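Local coordinates for methionyl-tRNA formyltransferase (Clostridium thermocellum, PDB 1ZGH), which probably transfers a formyl group from 10-formyltetrahydrofolate to the methionine carried by the initiator methionyl-tRNA, at residues E209-Y214 with G245-D250. Numbering follows the deposited sequence.
Sequences EKIYDY and GKIIAD
Helix 208-217 packs on the edge strand 246-254 of the small antiparallel sheet in the C-terminal domain, and the part of that packing between 209-214 and 245-250 rests on one strand residue, Ile247, set against Ile211 and Tyr212. The backbones stay well apart, with 7.1 Å between the CA atoms of Tyr212 and Ile247, and the isoleucine side chain spans the gap. Its CG1 lies anti to the carbonyl carbon (chi1 -65°), and the extended second torsion (chi2 168°) carries the terminal methyl CD1 to the helix surface. There CD1 sits 3.6 Å from the backbone N of Tyr212, beside the helix backbone between two successive side chains. On one flank it meets the branch methyl of Ile211, with CG2 of Ile211 4.0 Å from CD1 of Ile247; on the other it comes to 3.8 Å from CB of Tyr212. With CG of Tyr212 anti to the backbone N (chi1 179°), the ring runs on past the isoleucine, its nearest carbon somewhat farther off than CB. No hydrogen bond or salt bridge joins the segments, and the interface of 123 Å² is small and apolar. Met242 of the adjoining strand 233-243 touches both Tyr212 and Ile247, while Ile202 and Phe206 pack on Ile211, extending the apolar layer. Further along the same strand pair, Asp250 OD2 forms a salt bridge with Arg239 NE. The arrangement is a helix-on-sheet contact, a helix laid against an antiparallel sheet, near the surface of the formyltransferase C-terminal domain.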
ATOM      1  N   GLU A 209       2.942 -12.790 -20.815  1.00 26.20           N
ATOM      2  CA  GLU A 209       3.415 -11.700 -19.941  1.00 27.08           C
ATOM      3  C   GLU A 209       2.289 -11.245 -19.028  1.00 25.88           C
ATOM      4  O   GLU A 209       2.545 -10.935 -17.871  1.00 24.41           O
ATOM      5  CB  GLU A 209       3.949 -10.463 -20.691  1.00 27.23           C
ATOM      6  CG  GLU A 209       4.582  -9.428 -19.647  1.00 29.53           C
ATOM      7  CD  GLU A 209       5.546  -8.433 -20.289  1.00 31.60           C
ATOM      8  OE1 GLU A 209       5.711  -8.479 -21.532  1.00 34.42           O
ATOM      9  OE2 GLU A 209       6.150  -7.610 -19.548  1.00 34.42           O
ATOM     10  N   LYS A 210       1.047 -11.218 -19.530  1.00 25.06           N
ATOM     11  CA  LYS A 210      -0.090 -10.843 -18.676  1.00 24.98           C
ATOM     12  C   LYS A 210      -0.334 -11.878 -17.583  1.00 24.68           C
ATOM     13  O   LYS A 210      -0.632 -11.518 -16.449  1.00 23.39           O
ATOM     14  CB  LYS A 210      -1.363 -10.624 -19.495  1.00 25.53           C
ATOM     15  CG  LYS A 210      -2.508 -10.016 -18.689  1.00 26.70           C
ATOM     16  N   ILE A 211      -0.198 -13.166 -17.913  1.00 25.34           N
ATOM     17  CA  ILE A 211      -0.239 -14.238 -16.903  1.00 25.33           C
ATOM     18  C   ILE A 211       0.821 -14.036 -15.828  1.00 25.58           C
ATOM     19  O   ILE A 211       0.516 -14.076 -14.617  1.00 24.84           O
ATOM     20  CB  ILE A 211      -0.182 -15.652 -17.502  1.00 25.05           C
ATOM     21  CG1 ILE A 211      -1.400 -15.915 -18.376  1.00 26.74           C
ATOM     22  CG2 ILE A 211      -0.132 -16.712 -16.395  1.00 26.56           C
ATOM     23  CD1 ILE A 211      -1.296 -17.197 -19.195  1.00 27.44           C
ATOM     24  N   TYR A 212       2.054 -13.776 -16.265  1.00 26.77           N
ATOM     25  CA  TYR A 212       3.159 -13.474 -15.368  1.00 27.04           C
ATOM     26  C   TYR A 212       2.824 -12.283 -14.429  1.00 26.88           C
ATOM     27  O   TYR A 212       3.029 -12.388 -13.212  1.00 27.28           O
ATOM     28  CB  TYR A 212       4.409 -13.182 -16.189  1.00 28.69           C
ATOM     29  CG  TYR A 212       5.646 -12.813 -15.395  1.00 29.18           C
ATOM     30  CD1 TYR A 212       6.412 -13.801 -14.788  1.00 32.09           C
ATOM     31  CD2 TYR A 212       6.052 -11.478 -15.262  1.00 29.01           C
ATOM     32  CE1 TYR A 212       7.514 -13.474 -14.098  1.00 32.70           C
ATOM     33  CE2 TYR A 212       7.147 -11.132 -14.556  1.00 31.86           C
ATOM     34  CZ  TYR A 212       7.895 -12.139 -13.963  1.00 30.70           C
ATOM     35  OH  TYR A 212       9.052 -11.848 -13.294  1.00 31.86           O
ATOM     36  N   ASP A 213       2.294 -11.203 -15.010  1.00 26.75           N
ATOM     37  CA  ASP A 213       1.886  -9.998 -14.250  1.00 26.79           C
ATOM     38  C   ASP A 213       0.862 -10.357 -13.222  1.00 25.72           C
ATOM     39  O   ASP A 213       0.997  -9.945 -12.086  1.00 25.35           O
ATOM     40  CB  ASP A 213       1.395  -8.879 -15.169  1.00 26.65           C
ATOM     41  CG  ASP A 213       2.522  -8.216 -15.925  1.00 27.36           C
ATOM     42  OD1 ASP A 213       3.673  -8.349 -15.481  1.00 27.72           O
ATOM     43  OD2 ASP A 213       2.271  -7.584 -16.969  1.00 26.46           O
ATOM     44  N   TYR A 214      -0.169 -11.119 -13.618  1.00 27.09           N
ATOM     45  CA  TYR A 214      -1.221 -11.572 -12.656  1.00 27.95           C
ATOM     46  C   TYR A 214      -0.665 -12.370 -11.465  1.00 27.86           C
ATOM     47  O   TYR A 214      -0.982 -12.101 -10.321  1.00 27.37           O
ATOM     48  CB  TYR A 214      -2.339 -12.366 -13.360  1.00 28.67           C
ATOM     49  CG  TYR A 214      -3.542 -11.511 -13.674  1.00 28.97           C
ATOM     50  CD1 TYR A 214      -3.440 -10.436 -14.558  1.00 28.25           C
ATOM     51  CD2 TYR A 214      -4.787 -11.783 -13.094  1.00 30.32           C
ATOM     52  CE1 TYR A 214      -4.549  -9.627 -14.830  1.00 31.26           C
ATOM     53  CE2 TYR A 214      -5.911 -10.984 -13.366  1.00 29.94           C
ATOM     54  CZ  TYR A 214      -5.773  -9.913 -14.227  1.00 30.45           C
ATOM     55  OH  TYR A 214      -6.860  -9.149 -14.545  1.00 32.22           O
ATOM     56  N   GLY A 245       9.652 -18.859 -23.681  1.00 28.32           N
ATOM     57  CA  GLY A 245       8.437 -19.581 -24.059  1.00 28.79           C
ATOM     58  C   GLY A 245       7.600 -20.159 -22.933  1.00 28.50           C
ATOM     59  O   GLY A 245       6.599 -20.839 -23.188  1.00 28.28           O
ATOM     60  N   LYS A 246       7.976 -19.906 -21.674  1.00 26.76           N
ATOM     61  CA  LYS A 246       7.243 -20.471 -20.552  1.00 27.12           C
ATOM     62  C   LYS A 246       7.434 -19.692 -19.249  1.00 26.39           C
ATOM     63  O   LYS A 246       8.417 -18.954 -19.093  1.00 25.38           O
ATOM     64  CB  LYS A 246       7.686 -21.925 -20.310  1.00 26.82           C
ATOM     65  CG  LYS A 246       9.084 -22.101 -19.815  1.00 31.16           C
ATOM     66  CD  LYS A 246       9.509 -23.554 -19.935  1.00 32.49           C
ATOM     67  CE  LYS A 246      10.866 -23.815 -19.357  1.00 37.56           C
ATOM     68  NZ  LYS A 246      11.246 -25.226 -19.674  1.00 42.83           N
ATOM     69  N   ILE A 247       6.518 -19.905 -18.324  1.00 25.67           N
ATOM     70  CA  ILE A 247       6.656 -19.410 -16.928  1.00 25.68           C
ATOM     71  C   ILE A 247       6.810 -20.653 -16.063  1.00 26.58           C
ATOM     72  O   ILE A 247       6.055 -21.609 -16.235  1.00 26.81           O
ATOM     73  CB  ILE A 247       5.380 -18.679 -16.476  1.00 24.71           C
ATOM     74  CG1 ILE A 247       5.155 -17.414 -17.302  1.00 25.69           C
ATOM     75  CG2 ILE A 247       5.379 -18.410 -14.935  1.00 25.91           C
ATOM     76  CD1 ILE A 247       3.766 -16.833 -17.090  1.00 27.26           C
ATOM     77  N   ILE A 248       7.780 -20.631 -15.166  1.00 26.74           N
ATOM     78  CA  ILE A 248       7.933 -21.597 -14.091  1.00 26.94           C
ATOM     79  C   ILE A 248       7.379 -20.971 -12.825  1.00 26.59           C
ATOM     80  O   ILE A 248       7.733 -19.837 -12.472  1.00 24.80           O
ATOM     81  CB  ILE A 248       9.384 -21.962 -13.882  1.00 28.18           C
ATOM     82  CG1 ILE A 248       9.959 -22.532 -15.186  1.00 31.79           C
ATOM     83  CG2 ILE A 248       9.587 -23.019 -12.744  1.00 29.72           C
ATOM     84  CD1 ILE A 248      11.406 -22.612 -15.142  1.00 40.63           C
ATOM     85  N   ALA A 249       6.505 -21.707 -12.145  1.00 25.41           N
ATOM     86  CA  ALA A 249       5.854 -21.210 -10.920  1.00 24.34           C
ATOM     87  C   ALA A 249       5.606 -22.355  -9.957  1.00 24.83           C
ATOM     88  O   ALA A 249       5.805 -23.536 -10.316  1.00 24.38           O
ATOM     89  CB  ALA A 249       4.543 -20.518 -11.267  1.00 24.38           C
ATOM     90  N   ASP A 250       5.251 -21.994  -8.722  1.00 25.19           N
ATOM     91  CA  ASP A 250       4.699 -22.919  -7.716  1.00 26.87           C
ATOM     92  C   ASP A 250       3.226 -22.864  -7.935  1.00 26.34           C
ATOM     93  O   ASP A 250       2.683 -21.806  -8.322  1.00 27.15           O
ATOM     94  CB  ASP A 250       4.992 -22.486  -6.276  1.00 27.68           C
ATOM     95  CG  ASP A 250       6.447 -22.649  -5.908  1.00 31.16           C
ATOM     96  OD1 ASP A 250       7.167 -23.406  -6.609  1.00 33.79           O
ATOM     97  OD2 ASP A 250       6.890 -22.010  -4.913  1.00 38.24           O
TER